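Local coordinates for possible translation initiation inhibitor (Rhodopseudomonas palustris, PDB 3LME), which is of unknown function but belongs to the YjgF-like family of small alpha/beta proteins that assemble as trimers, at residues Ala71-Leu76 with Gly124-Pro129; Arg53-Asn58 with Ala120-Thr125; Val80-Lys85 with Val108-Ala113. The protein carries 1 engineered substitution. All coordinates share one frame; numbering follows the deposited sequence.

Interaction 1 (Ala71-Leu76 with Gly124-Pro129); sequences ADAVRL and GTFYAP
Three carbonyls, those of Asp72, Thr125 and Arg75, tie Ala71-Leu76 to Gly124-Pro129. Asp72 O receives the amide N of Tyr127 at 2.8 Å in a nearly straight bond (163° at the hydrogen), and the CA-H of Phe126 approaches the same oxygen, with Phe126 CA 3.1 Å from Asp72 O. Thr125 O is gripped twice, firmly by Val74 N at 2.8 Å and weakly by Arg75 N at 3.3 Å. A return bond runs from Thr125 N to Arg75 O at 3.1 Å, and the CA-H of Gly124 leans on that oxygen as well.

Two successive amides facing one residue make a classic beta bulge: Val74 and Arg75 both sit opposite Thr125, and the antiparallel pairing moves by one residue between Ala73-Phe126 and Arg75-Thr125. The bulge lies where strand 73-80 starts alongside the end of strand 120-127.

On the face carrying Ala73, Leu76 and Phe126, the phenyl ring leans against Ala73, with Phe126 CE2 3.9 Å from Ala73 CB. Its CG stands anti to the carbonyl carbon (chi1 -61°), which starts the ring beside its own backbone N. Leu60 and Ala63 of helix 48-64 also touch this ring. Further along, Leu76 CD2 rests 4.0 Å from Gly124 CA.

Val74 packs with both branches: CG1 is 3.8 Å from Tyr127 CB, the two side chains crossing obliquely, while CG2 lies against the carbonyl and CG2 of Thr125. Asp72 OD2 accepts from Thr69 N, just before its own segment, and the CB of Ala128 packs beside the carboxylate. The guanidinium of Arg75 leaves this strand pair for the second subunit, hydrogen-bonding there to Thr125 OG1, Gly124 O and Ile31 O.

Interaction 2 (Arg53-Asn58 with Ala120-Thr125); sequences RRMFDN and AEIDGT
Met55 and Phe56 touch the strand Ala120-Thr125, while another side of the same helical turn carries a salt bridge, Arg53 NE to Asp57 OD1 at 3.0 Å. The oxygen lies in the guanidinium plane, and the nitrogen meets it on the syn side, 26° out of the carboxylate plane.

The contact itself is apolar. Met55 runs straight out from the helix, its CG anti to the backbone N (chi1 175°), and lays its flank across Ile122: Met55 CG is 3.4 Å from Ile122 CG2. Its sulfur passes over the backbone of Ala120 and touches the methyl, with Met55 SD 3.6 Å from Ala120 CB. A bend at chi3 (73°) then brings CE to 3.9 Å from Ala120 CB and also near the CB of Ile122. From the neighbouring helix position the Phe56 ring brings CE1 to 3.5 Å from Ile122 CD1, the two side chains crossing at about a right angle; Val93 and Ile97 of helix 83-98 also touch Phe56.

Glu121 points away from the helix and, with Asp123, packs on Thr107 of the third subunit. Helix 48-64 therefore packs on one face of the sheet and a neighbouring subunit on the other, the layering of a trimeric YjgF-like fold.

Interaction 3 (Val80-Lys85 with Val108-Ala113); sequences VTDVAK and VLQVPA. With SO4 (sulfate ion), chain N.
Val80 and Gln110 form a parallel bridge at the C-terminal end of strand 73-80, in a beta-alpha-beta unit where that strand leads through helix 83-98 into its neighbour, strand 106-110. Val80 N gives a nearly straight hydrogen bond to Leu109 O at 3.0 Å. Toward the same strand, Val80 O takes a weak bond from Val111 N, while Gln110 CA brings its hydrogen to the same carbonyl, 3.3 Å from Val80 O.

The Gln110 side chain then reaches across to the start of the helix. Its CG is anti to the backbone N (chi1 -164°) and its CD continues the extended chain, passing Thr81 with Gln110 CG 3.6 Å from Thr81 O. At the end, Gln110 OE1 accepts from Val83 N at 3.1 Å, the donor tilted 32° from the amide's carbonyl plane.

Val83 opens the helix, directly after the N-cap residue Asp82, whose OD1 takes a weak capping bond from Lys85 N at 3.3 Å. Two side-chain oxygens, one from each segment, thus serve amides of the first helical turn, where the helix dipole would be expected to favour them.

Val83 crosses Gln110 at about a right angle, its CG1 3.4 Å from Gln110 OE1. Its other branch, anti to the backbone N, drops onto the strand, with Val83 CG2 3.9 Å from Val108 CG1. Val108 N hydrogen-bonds O1 of a sulfate ion, probably from the crystallisation liquor, at 2.6 Å; His35 NE2 of the second subunit holds the same ion, placing it at a subunit boundary.

The same strand end meets the trimer interface: Gln110 makes backbone hydrogen bonds to the second subunit, and Pro112 packs on Pro112 of both other subunits.

How the interactions relate
Interaction 2 lies at the heart of the chain, its centre about 2 Å from the centre of the chain, and works by apolar side chains between helix and strand. Interaction 1 is also buried but is chiefly backbone hydrogen bonding within the sheet. The two share Gly124 and Thr125 on strand 120-127, and Leu76 CD2 meets Ile122 CD1 at 4.2 Å where they join. Interaction 3, its centre about 16 Å from that of the chain, is only partly buried; it mixes strand pairing with polar capping of a helix start. Strand 73-80 connects it to interaction 1, while Val80 CG1 packs on Ala120 CB of interaction 2. All three adjoin neighbouring subunits.

Interaction 1 (Ala71-Leu76 with Gly124-Pro129)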
ATOM      1  N   ALA A  71      17.209  -1.937   8.381  1.00 49.97           N
ATOM      2  CA  ALA A  71      17.994  -1.531   7.192  1.00 49.76           C
ATOM      3  C   ALA A  71      17.495  -2.264   5.925  1.00 49.38           C
ATOM      4  O   ALA A  71      17.937  -1.991   4.806  1.00 49.64           O
ATOM      5  CB  ALA A  71      19.516  -1.767   7.433  1.00 49.23           C
ATOM      6  N   ASP A  72      16.566  -3.194   6.131  1.00 48.70           N
ATOM      7  CA  ASP A  72      15.933  -3.954   5.069  1.00 47.45           C
ATOM      8  C   ASP A  72      14.600  -3.372   4.621  1.00 46.82           C
ATOM      9  O   ASP A  72      13.924  -4.022   3.825  1.00 47.65           O
ATOM     10  CB  ASP A  72      15.713  -5.410   5.521  1.00 47.25           C
ATOM     11  CG  ASP A  72      17.019  -6.110   5.909  1.00 48.01           C
ATOM     12  OD1 ASP A  72      18.068  -5.653   5.437  1.00 47.38           O
ATOM     13  OD2 ASP A  72      17.010  -7.106   6.678  1.00 48.33           O
ATOM     14  N   ALA A  73      14.194  -2.192   5.110  1.00 45.55           N
ATOM     15  CA  ALA A  73      12.859  -1.657   4.765  1.00 44.78           C
ATOM     16  C   ALA A  73      12.802  -1.153   3.334  1.00 44.55           C
ATOM     17  O   ALA A  73      13.586  -0.307   2.970  1.00 45.31           O
ATOM     18  CB  ALA A  73      12.460  -0.569   5.690  1.00 44.35           C
ATOM     19  N   VAL A  74      11.905  -1.678   2.506  1.00 44.59           N
ATOM     20  CA  VAL A  74      11.746  -1.138   1.143  1.00 44.41           C
ATOM     21  C   VAL A  74      10.544  -0.227   1.007  1.00 44.50           C
ATOM     22  O   VAL A  74      10.487   0.540   0.063  1.00 44.76           O
ATOM     23  CB  VAL A  74      11.709  -2.199   0.038  1.00 44.00           C
ATOM     24  CG1 VAL A  74      13.012  -2.988   0.012  1.00 45.40           C
ATOM     25  CG2 VAL A  74      10.558  -3.129   0.238  1.00 43.64           C
ATOM     26  N   ARG A  75       9.586  -0.296   1.929  1.00 44.22           N
ATOM     27  CA  ARG A  75       8.497   0.681   1.914  1.00 44.92           C
ATOM     28  C   ARG A  75       7.825   0.832   3.253  1.00 44.99           C
ATOM     29  O   ARG A  75       7.508  -0.164   3.901  1.00 45.22           O
ATOM     30  CB  ARG A  75       7.418   0.339   0.870  1.00 44.91           C
ATOM     31  CG  ARG A  75       6.376   1.434   0.702  1.00 44.68           C
ATOM     32  CD  ARG A  75       5.134   0.929  -0.060  1.00 47.30           C
ATOM     33  NE  ARG A  75       5.449   0.629  -1.451  1.00 45.99           N
ATOM     34  CZ  ARG A  75       5.791   1.544  -2.354  1.00 45.62           C
ATOM     35  NH1 ARG A  75       6.094   1.173  -3.595  1.00 46.03           N
ATOM     36  NH2 ARG A  75       5.848   2.821  -2.014  1.00 44.71           N
ATOM     37  N   LEU A  76       7.575   2.080   3.634  1.00 44.70           N
ATOM     38  CA  LEU A  76       6.819   2.382   4.827  1.00 44.74           C
ATOM     39  C   LEU A  76       5.621   3.227   4.436  1.00 45.09           C
ATOM     40  O   LEU A  76       5.786   4.262   3.794  1.00 45.99           O
ATOM     41  CB  LEU A  76       7.696   3.146   5.816  1.00 44.72           C
ATOM     42  CG  LEU A  76       8.947   2.444   6.362  1.00 43.99           C
ATOM     43  CD1 LEU A  76       9.640   3.344   7.341  1.00 42.11           C
ATOM     44  CD2 LEU A  76       8.569   1.155   7.050  1.00 42.77           C
ATOM     45  N   GLY A 124       4.783  -1.918   6.800  1.00 46.93           N
ATOM     46  CA  GLY A 124       6.186  -2.069   6.516  1.00 45.10           C
ATOM     47  C   GLY A 124       6.380  -3.273   5.658  1.00 44.36           C
ATOM     48  O   GLY A 124       5.749  -4.299   5.896  1.00 44.66           O
ATOM     49  N   THR A 125       7.247  -3.128   4.657  1.00 43.59           N
ATOM     50  CA  THR A 125       7.653  -4.197   3.734  1.00 42.42           C
ATOM     51  C   THR A 125       9.183  -4.241   3.669  1.00 42.08           C
ATOM     52  O   THR A 125       9.834  -3.219   3.499  1.00 40.79           O
ATOM     53  CB  THR A 125       7.059  -3.945   2.345  1.00 42.16           C
ATOM     54  OG1 THR A 125       5.660  -3.720   2.496  1.00 42.56           O
ATOM     55  CG2 THR A 125       7.287  -5.122   1.408  1.00 40.69           C
ATOM     56  N   PHE A 126       9.747  -5.428   3.851  1.00 42.64           N
ATOM     57  CA  PHE A 126      11.191  -5.572   3.993  1.00 43.38           C
ATOM     58  C   PHE A 126      11.742  -6.574   2.974  1.00 45.06           C
ATOM     59  O   PHE A 126      11.049  -7.521   2.562  1.00 44.97           O
ATOM     60  CB  PHE A 126      11.547  -6.028   5.405  1.00 42.60           C
ATOM     61  CG  PHE A 126      11.128  -5.066   6.500  1.00 41.36           C
ATOM     62  CD1 PHE A 126       9.788  -4.939   6.879  1.00 40.82           C
ATOM     63  CD2 PHE A 126      12.071  -4.337   7.189  1.00 38.91           C
ATOM     64  CE1 PHE A 126       9.415  -4.068   7.889  1.00 40.27           C
ATOM     65  CE2 PHE A 126      11.708  -3.469   8.202  1.00 39.69           C
ATOM     66  CZ  PHE A 126      10.381  -3.324   8.555  1.00 40.00           C
ATOM     67  N   TYR A 127      12.993  -6.355   2.569  1.00 46.93           N
ATOM     68  CA  TYR A 127      13.715  -7.261   1.687  1.00 48.73           C
ATOM     69  C   TYR A 127      14.852  -7.788   2.482  1.00 50.53           C
ATOM     70  O   TYR A 127      15.754  -7.012   2.807  1.00 51.26           O
ATOM     71  CB  TYR A 127      14.313  -6.487   0.538  1.00 48.29           C
ATOM     72  CG  TYR A 127      15.098  -7.307  -0.447  1.00 48.51           C
ATOM     73  CD1 TYR A 127      14.519  -8.401  -1.095  1.00 50.00           C
ATOM     74  CD2 TYR A 127      16.399  -6.954  -0.785  1.00 48.44           C
ATOM     75  CE1 TYR A 127      15.227  -9.148  -2.039  1.00 50.24           C
ATOM     76  CE2 TYR A 127      17.118  -7.674  -1.723  1.00 50.04           C
ATOM     77  CZ  TYR A 127      16.527  -8.783  -2.349  1.00 51.02           C
ATOM     78  OH  TYR A 127      17.244  -9.512  -3.276  1.00 48.20           O
ATOM     79  N   ALA A 128      14.836  -9.087   2.779  1.00 52.29           N
ATOM     80  CA  ALA A 128      15.855  -9.675   3.622  1.00 54.40           C
ATOM     81  C   ALA A 128      16.299 -11.047   3.119  1.00 56.38           C
ATOM     82  O   ALA A 128      15.954 -12.060   3.733  1.00 56.87           O
ATOM     83  CB  ALA A 128      15.318  -9.788   5.024  1.00 54.41           C
ATOM     84  N   PRO A 129      17.083 -11.102   2.016  1.00 58.16           N
ATOM     85  CA  PRO A 129      17.439 -12.397   1.405  1.00 59.18           C
ATOM     86  C   PRO A 129      17.997 -13.388   2.416  1.00 60.89           C
ATOM     87  O   PRO A 129      18.680 -12.982   3.348  1.00 61.13           O
ATOM     88  CB  PRO A 129      18.537 -12.021   0.418  1.00 58.79           C
ATOM     89  CG  PRO A 129      18.260 -10.657   0.055  1.00 58.61           C
ATOM     90  CD  PRO A 129      17.721  -9.982   1.303  1.00 57.98           C
TER

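Interaction 2 (Arg53-Asn58 with Ala120-Thr125)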
ATOM      1  N   ARG A  53       6.893   6.004  18.491  1.00 44.24           N
ATOM      2  CA  ARG A  53       8.090   5.155  18.711  1.00 43.79           C
ATOM      3  C   ARG A  53       7.653   3.691  18.909  1.00 43.01           C
ATOM      4  O   ARG A  53       8.214   2.770  18.298  1.00 42.64           O
ATOM      5  CB  ARG A  53       8.968   5.666  19.872  1.00 44.03           C
ATOM      6  CG  ARG A  53      10.195   4.793  20.233  1.00 45.94           C
ATOM      7  CD  ARG A  53      11.060   4.452  18.985  1.00 49.53           C
ATOM      8  NE  ARG A  53      12.273   3.622  19.201  1.00 49.61           N
ATOM      9  CZ  ARG A  53      13.487   4.103  19.495  1.00 48.19           C
ATOM     10  NH1 ARG A  53      13.655   5.403  19.656  1.00 46.33           N
ATOM     11  NH2 ARG A  53      14.531   3.284  19.635  1.00 47.51           N
ATOM     12  N   ARG A  54       6.603   3.500  19.695  1.00 41.92           N
ATOM     13  CA  ARG A  54       6.117   2.171  19.980  1.00 41.89           C
ATOM     14  C   ARG A  54       5.506   1.483  18.770  1.00 41.41           C
ATOM     15  O   ARG A  54       5.589   0.259  18.642  1.00 41.77           O
ATOM     16  CB  ARG A  54       5.110   2.210  21.122  1.00 42.39           C
ATOM     17  CG  ARG A  54       4.720   0.845  21.676  1.00 44.41           C
ATOM     18  CD  ARG A  54       5.922   0.229  22.292  1.00 50.01           C
ATOM     19  NE  ARG A  54       5.520  -0.729  23.308  1.00 54.83           N
ATOM     20  CZ  ARG A  54       5.516  -0.494  24.615  1.00 54.76           C
ATOM     21  NH1 ARG A  54       5.885   0.685  25.095  1.00 52.37           N
ATOM     22  NH2 ARG A  54       5.123  -1.460  25.442  1.00 58.37           N
ATOM     23  N   MET A  55       4.868   2.260  17.898  1.00 41.11           N
ATOM     24  CA  MET A  55       4.366   1.747  16.623  1.00 40.09           C
ATOM     25  C   MET A  55       5.543   1.232  15.791  1.00 40.55           C
ATOM     26  O   MET A  55       5.509   0.100  15.287  1.00 40.02           O
ATOM     27  CB  MET A  55       3.603   2.835  15.886  1.00 39.56           C
ATOM     28  CG  MET A  55       3.125   2.487  14.470  1.00 37.05           C
ATOM     29  SD  MET A  55       2.307   3.918  13.735  1.00 31.06           S
ATOM     30  CE  MET A  55       3.737   4.974  13.401  1.00 29.07           C
ATOM     31  N   PHE A  56       6.605   2.037  15.698  1.00 41.17           N
ATOM     32  CA  PHE A  56       7.804   1.591  14.985  1.00 41.80           C
ATOM     33  C   PHE A  56       8.472   0.350  15.601  1.00 42.82           C
ATOM     34  O   PHE A  56       8.804  -0.603  14.873  1.00 43.19           O
ATOM     35  CB  PHE A  56       8.790   2.721  14.853  1.00 41.32           C
ATOM     36  CG  PHE A  56       8.499   3.634  13.722  1.00 40.56           C
ATOM     37  CD1 PHE A  56       8.876   3.304  12.444  1.00 40.40           C
ATOM     38  CD2 PHE A  56       7.846   4.836  13.937  1.00 42.23           C
ATOM     39  CE1 PHE A  56       8.623   4.167  11.392  1.00 42.48           C
ATOM     40  CE2 PHE A  56       7.565   5.723  12.870  1.00 42.38           C
ATOM     41  CZ  PHE A  56       7.948   5.389  11.613  1.00 42.03           C
ATOM     42  N   ASP A  57       8.644   0.349  16.930  1.00 43.21           N
ATOM     43  CA  ASP A  57       9.201  -0.801  17.625  1.00 43.73           C
ATOM     44  C   ASP A  57       8.338  -2.067  17.397  1.00 43.96           C
ATOM     45  O   ASP A  57       8.879  -3.145  17.104  1.00 44.87           O
ATOM     46  CB  ASP A  57       9.351  -0.523  19.120  1.00 44.17           C
ATOM     47  CG  ASP A  57      10.435   0.534  19.457  1.00 47.26           C
ATOM     48  OD1 ASP A  57      11.318   0.880  18.624  1.00 49.35           O
ATOM     49  OD2 ASP A  57      10.410   1.011  20.614  1.00 49.82           O
ATOM     50  N   ASN A  58       7.014  -1.970  17.520  1.00 42.87           N
ATOM     51  CA  ASN A  58       6.214  -3.142  17.250  1.00 42.50           C
ATOM     52  C   ASN A  58       6.469  -3.685  15.846  1.00 42.36           C
ATOM     53  O   ASN A  58       6.603  -4.900  15.672  1.00 42.78           O
ATOM     54  CB  ASN A  58       4.727  -2.860  17.394  1.00 43.32           C
ATOM     55  CG  ASN A  58       4.275  -2.762  18.821  1.00 43.55           C
ATOM     56  OD1 ASN A  58       3.251  -2.166  19.107  1.00 46.24           O
ATOM     57  ND2 ASN A  58       5.013  -3.352  19.718  1.00 48.18           N
ATOM     58  N   ALA A 120      -1.963   6.811  14.633  1.00 50.62           N
ATOM     59  CA  ALA A 120      -1.021   6.426  13.597  1.00 49.76           C
ATOM     60  C   ALA A 120      -0.971   4.921  13.455  1.00 49.63           C
ATOM     61  O   ALA A 120      -0.977   4.194  14.451  1.00 49.89           O
ATOM     62  CB  ALA A 120       0.368   6.974  13.889  1.00 49.08           C
ATOM     63  N   GLU A 121      -0.923   4.460  12.215  1.00 49.17           N
ATOM     64  CA  GLU A 121      -0.748   3.054  11.935  1.00 49.63           C
ATOM     65  C   GLU A 121       0.249   2.966  10.784  1.00 49.53           C
ATOM     66  O   GLU A 121       0.306   3.878   9.958  1.00 49.50           O
ATOM     67  CB  GLU A 121      -2.090   2.459  11.553  1.00 49.53           C
ATOM     68  CG  GLU A 121      -2.103   0.959  11.389  1.00 51.74           C
ATOM     69  CD  GLU A 121      -3.513   0.406  11.395  1.00 54.82           C
ATOM     70  OE1 GLU A 121      -3.695  -0.767  11.023  1.00 57.34           O
ATOM     71  OE2 GLU A 121      -4.453   1.143  11.780  1.00 55.21           O
ATOM     72  N   ILE A 122       1.052   1.902  10.743  1.00 49.16           N
ATOM     73  CA  ILE A 122       2.117   1.824   9.748  1.00 49.42           C
ATOM     74  C   ILE A 122       2.148   0.490   9.048  1.00 48.68           C
ATOM     75  O   ILE A 122       1.859  -0.505   9.660  1.00 48.69           O
ATOM     76  CB  ILE A 122       3.527   2.204  10.337  1.00 49.88           C
ATOM     77  CG1 ILE A 122       4.605   2.241   9.242  1.00 49.64           C
ATOM     78  CG2 ILE A 122       3.981   1.228  11.429  1.00 51.73           C
ATOM     79  CD1 ILE A 122       5.841   3.026   9.614  1.00 47.50           C
ATOM     80  N   ASP A 123       2.479   0.501   7.760  1.00 48.87           N
ATOM     81  CA  ASP A 123       2.689  -0.704   6.943  1.00 49.33           C
ATOM     82  C   ASP A 123       4.130  -0.808   6.481  1.00 48.30           C
ATOM     83  O   ASP A 123       4.632   0.099   5.824  1.00 48.85           O
ATOM     84  CB  ASP A 123       1.840  -0.660   5.690  1.00 50.15           C
ATOM     85  CG  ASP A 123       0.403  -0.939   5.961  1.00 54.45           C
ATOM     86  OD1 ASP A 123       0.084  -1.280   7.130  1.00 57.77           O
ATOM     87  OD2 ASP A 123      -0.403  -0.817   5.000  1.00 58.22           O
ATOM     88  N   GLY A 124       4.783  -1.918   6.800  1.00 46.93           N
ATOM     89  CA  GLY A 124       6.186  -2.069   6.516  1.00 45.10           C
ATOM     90  C   GLY A 124       6.380  -3.273   5.658  1.00 44.36           C
ATOM     91  O   GLY A 124       5.749  -4.299   5.896  1.00 44.66           O
ATOM     92  N   THR A 125       7.247  -3.128   4.657  1.00 43.59           N
ATOM     93  CA  THR A 125       7.653  -4.197   3.734  1.00 42.42           C
ATOM     94  C   THR A 125       9.183  -4.241   3.669  1.00 42.08           C
ATOM     95  O   THR A 125       9.834  -3.219   3.499  1.00 40.79           O
ATOM     96  CB  THR A 125       7.059  -3.945   2.345  1.00 42.16           C
ATOM     97  OG1 THR A 125       5.660  -3.720   2.496  1.00 42.56           O
ATOM     98  CG2 THR A 125       7.287  -5.122   1.408  1.00 40.69           C
TER

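Interaction 3 (Val80-Lys85 with Val108-Ala113)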
ATOM      1  N   VAL A  80      -1.692   8.547   9.424  1.00 47.17           N
ATOM      2  CA  VAL A  80      -1.898   9.275  10.644  1.00 47.19           C
ATOM      3  C   VAL A  80      -3.210  10.067  10.576  1.00 48.05           C
ATOM      4  O   VAL A  80      -3.897  10.133   9.552  1.00 47.73           O
ATOM      5  CB  VAL A  80      -0.716  10.239  10.954  1.00 47.20           C
ATOM      6  CG1 VAL A  80       0.605   9.536  10.792  1.00 45.99           C
ATOM      7  CG2 VAL A  80      -0.778  11.473  10.066  1.00 46.63           C
ATOM      8  N   THR A  81      -3.514  10.699  11.695  1.00 48.76           N
ATOM      9  CA  THR A  81      -4.802  11.254  11.966  1.00 49.12           C
ATOM     10  C   THR A  81      -4.806  12.765  11.768  1.00 49.94           C
ATOM     11  O   THR A  81      -5.880  13.371  11.564  1.00 49.87           O
ATOM     12  CB  THR A  81      -5.223  10.792  13.369  1.00 48.99           C
ATOM     13  OG1 THR A  81      -6.291   9.867  13.200  1.00 48.37           O
ATOM     14  CG2 THR A  81      -5.633  11.951  14.323  1.00 48.72           C
ATOM     15  N   ASP A  82      -3.599  13.346  11.806  1.00 50.30           N
ATOM     16  CA  ASP A  82      -3.369  14.772  11.618  1.00 50.63           C
ATOM     17  C   ASP A  82      -1.948  14.912  11.074  1.00 50.53           C
ATOM     18  O   ASP A  82      -0.992  15.017  11.811  1.00 51.13           O
ATOM     19  CB  ASP A  82      -3.568  15.515  12.952  1.00 50.90           C
ATOM     20  CG  ASP A  82      -3.418  17.052  12.839  1.00 53.03           C
ATOM     21  OD1 ASP A  82      -3.032  17.600  11.771  1.00 54.96           O
ATOM     22  OD2 ASP A  82      -3.685  17.719  13.862  1.00 53.75           O
ATOM     23  N   VAL A  83      -1.808  14.897   9.762  1.00 50.88           N
ATOM     24  CA  VAL A  83      -0.493  15.014   9.147  1.00 50.90           C
ATOM     25  C   VAL A  83       0.245  16.277   9.611  1.00 50.97           C
ATOM     26  O   VAL A  83       1.413  16.222   9.956  1.00 51.15           O
ATOM     27  CB  VAL A  83      -0.565  14.855   7.587  1.00 50.87           C
ATOM     28  CG1 VAL A  83      -1.169  16.088   6.912  1.00 51.06           C
ATOM     29  CG2 VAL A  83       0.795  14.528   7.013  1.00 50.77           C
ATOM     30  N   ALA A  84      -0.438  17.408   9.664  1.00 51.48           N
ATOM     31  CA  ALA A  84       0.211  18.623  10.134  1.00 52.10           C
ATOM     32  C   ALA A  84       0.869  18.398  11.512  1.00 52.56           C
ATOM     33  O   ALA A  84       1.962  18.891  11.768  1.00 52.57           O
ATOM     34  CB  ALA A  84      -0.782  19.781  10.174  1.00 51.37           C
ATOM     35  N   LYS A  85       0.209  17.633  12.377  1.00 53.11           N
ATOM     36  CA  LYS A  85       0.655  17.459  13.750  1.00 53.87           C
ATOM     37  C   LYS A  85       1.720  16.373  13.928  1.00 53.87           C
ATOM     38  O   LYS A  85       2.685  16.569  14.666  1.00 53.97           O
ATOM     39  CB  LYS A  85      -0.548  17.162  14.663  1.00 54.58           C
ATOM     40  CG  LYS A  85      -0.208  17.184  16.176  1.00 56.41           C
ATOM     41  CD  LYS A  85      -1.420  17.451  17.055  1.00 59.44           C
ATOM     42  CE  LYS A  85      -1.200  16.848  18.446  1.00 62.36           C
ATOM     43  NZ  LYS A  85      -2.397  16.990  19.346  1.00 64.13           N
ATOM     44  N   VAL A 108       3.463   9.274   3.745  1.00 47.12           N
ATOM     45  CA  VAL A 108       2.678   9.689   4.930  1.00 47.99           C
ATOM     46  C   VAL A 108       1.338  10.336   4.532  1.00 48.71           C
ATOM     47  O   VAL A 108       1.315  11.420   3.963  1.00 49.48           O
ATOM     48  CB  VAL A 108       3.475  10.711   5.856  1.00 48.31           C
ATOM     49  CG1 VAL A 108       2.650  11.145   7.045  1.00 46.82           C
ATOM     50  CG2 VAL A 108       4.807  10.138   6.368  1.00 47.83           C
ATOM     51  N   LEU A 109       0.215   9.693   4.837  1.00 49.55           N
ATOM     52  CA  LEU A 109      -1.103  10.289   4.506  1.00 50.26           C
ATOM     53  C   LEU A 109      -1.948  10.531   5.731  1.00 50.26           C
ATOM     54  O   LEU A 109      -1.830   9.800   6.712  1.00 50.27           O
ATOM     55  CB  LEU A 109      -1.913   9.395   3.573  1.00 50.09           C
ATOM     56  CG  LEU A 109      -1.083   8.462   2.715  1.00 51.50           C
ATOM     57  CD1 LEU A 109      -1.738   7.127   2.760  1.00 53.52           C
ATOM     58  CD2 LEU A 109      -0.955   8.978   1.305  1.00 51.77           C
ATOM     59  N   GLN A 110      -2.803  11.546   5.663  1.00 50.72           N
ATOM     60  CA  GLN A 110      -3.824  11.740   6.688  1.00 51.51           C
ATOM     61  C   GLN A 110      -5.024  10.873   6.373  1.00 52.30           C
ATOM     62  O   GLN A 110      -5.321  10.606   5.214  1.00 53.39           O
ATOM     63  CB  GLN A 110      -4.238  13.196   6.784  1.00 50.80           C
ATOM     64  CG  GLN A 110      -4.994  13.542   8.036  1.00 49.68           C
ATOM     65  CD  GLN A 110      -5.260  15.034   8.127  1.00 49.72           C
ATOM     66  OE1 GLN A 110      -4.320  15.842   8.177  1.00 48.78           O
ATOM     67  NE2 GLN A 110      -6.549  15.414   8.124  1.00 47.73           N
ATOM     68  N   VAL A 111      -5.730  10.447   7.403  1.00 53.12           N
ATOM     69  CA  VAL A 111      -6.811   9.499   7.227  1.00 53.54           C
ATOM     70  C   VAL A 111      -7.817   9.804   8.353  1.00 54.44           C
ATOM     71  O   VAL A 111      -7.433  10.393   9.349  1.00 54.83           O
ATOM     72  CB  VAL A 111      -6.192   8.082   7.200  1.00 53.29           C
ATOM     73  CG1 VAL A 111      -6.505   7.281   8.440  1.00 52.65           C
ATOM     74  CG2 VAL A 111      -6.589   7.360   5.944  1.00 53.03           C
ATOM     75  N   PRO A 112      -9.113   9.487   8.192  1.00 55.74           N
ATOM     76  CA  PRO A 112      -9.993   9.956   9.286  1.00 56.71           C
ATOM     77  C   PRO A 112     -10.028   9.063  10.533  1.00 57.72           C
ATOM     78  O   PRO A 112     -10.043   9.576  11.643  1.00 57.63           O
ATOM     79  CB  PRO A 112     -11.387  10.011   8.628  1.00 56.53           C
ATOM     80  CG  PRO A 112     -11.140   9.869   7.143  1.00 56.34           C
ATOM     81  CD  PRO A 112      -9.907   9.017   7.046  1.00 55.77           C
ATOM     82  N   ALA A 113     -10.043   7.746  10.367  1.00 59.03           N
ATOM     83  CA  ALA A 113     -10.115   6.858  11.536  1.00 60.80           C
ATOM     84  C   ALA A 113      -9.178   5.653  11.416  1.00 61.91           C
ATOM     85  O   ALA A 113      -8.900   5.184  10.303  1.00 62.09           O
ATOM     86  CB  ALA A 113     -11.562   6.408  11.799  1.00 60.40           C
TER
HETATM   87  S   SO4 N  15       4.878  12.436   2.238  0.50 54.84           S
HETATM   88  O1  SO4 N  15       3.916  11.343   2.238  0.50 52.04           O
HETATM   89  O2  SO4 N  15       6.199  11.947   1.769  0.50 55.12           O
HETATM   90  O3  SO4 N  15       4.395  13.527   1.397  0.50 53.58           O
HETATM   91  O4  SO4 N  15       5.028  12.967   3.599  0.50 54.91           O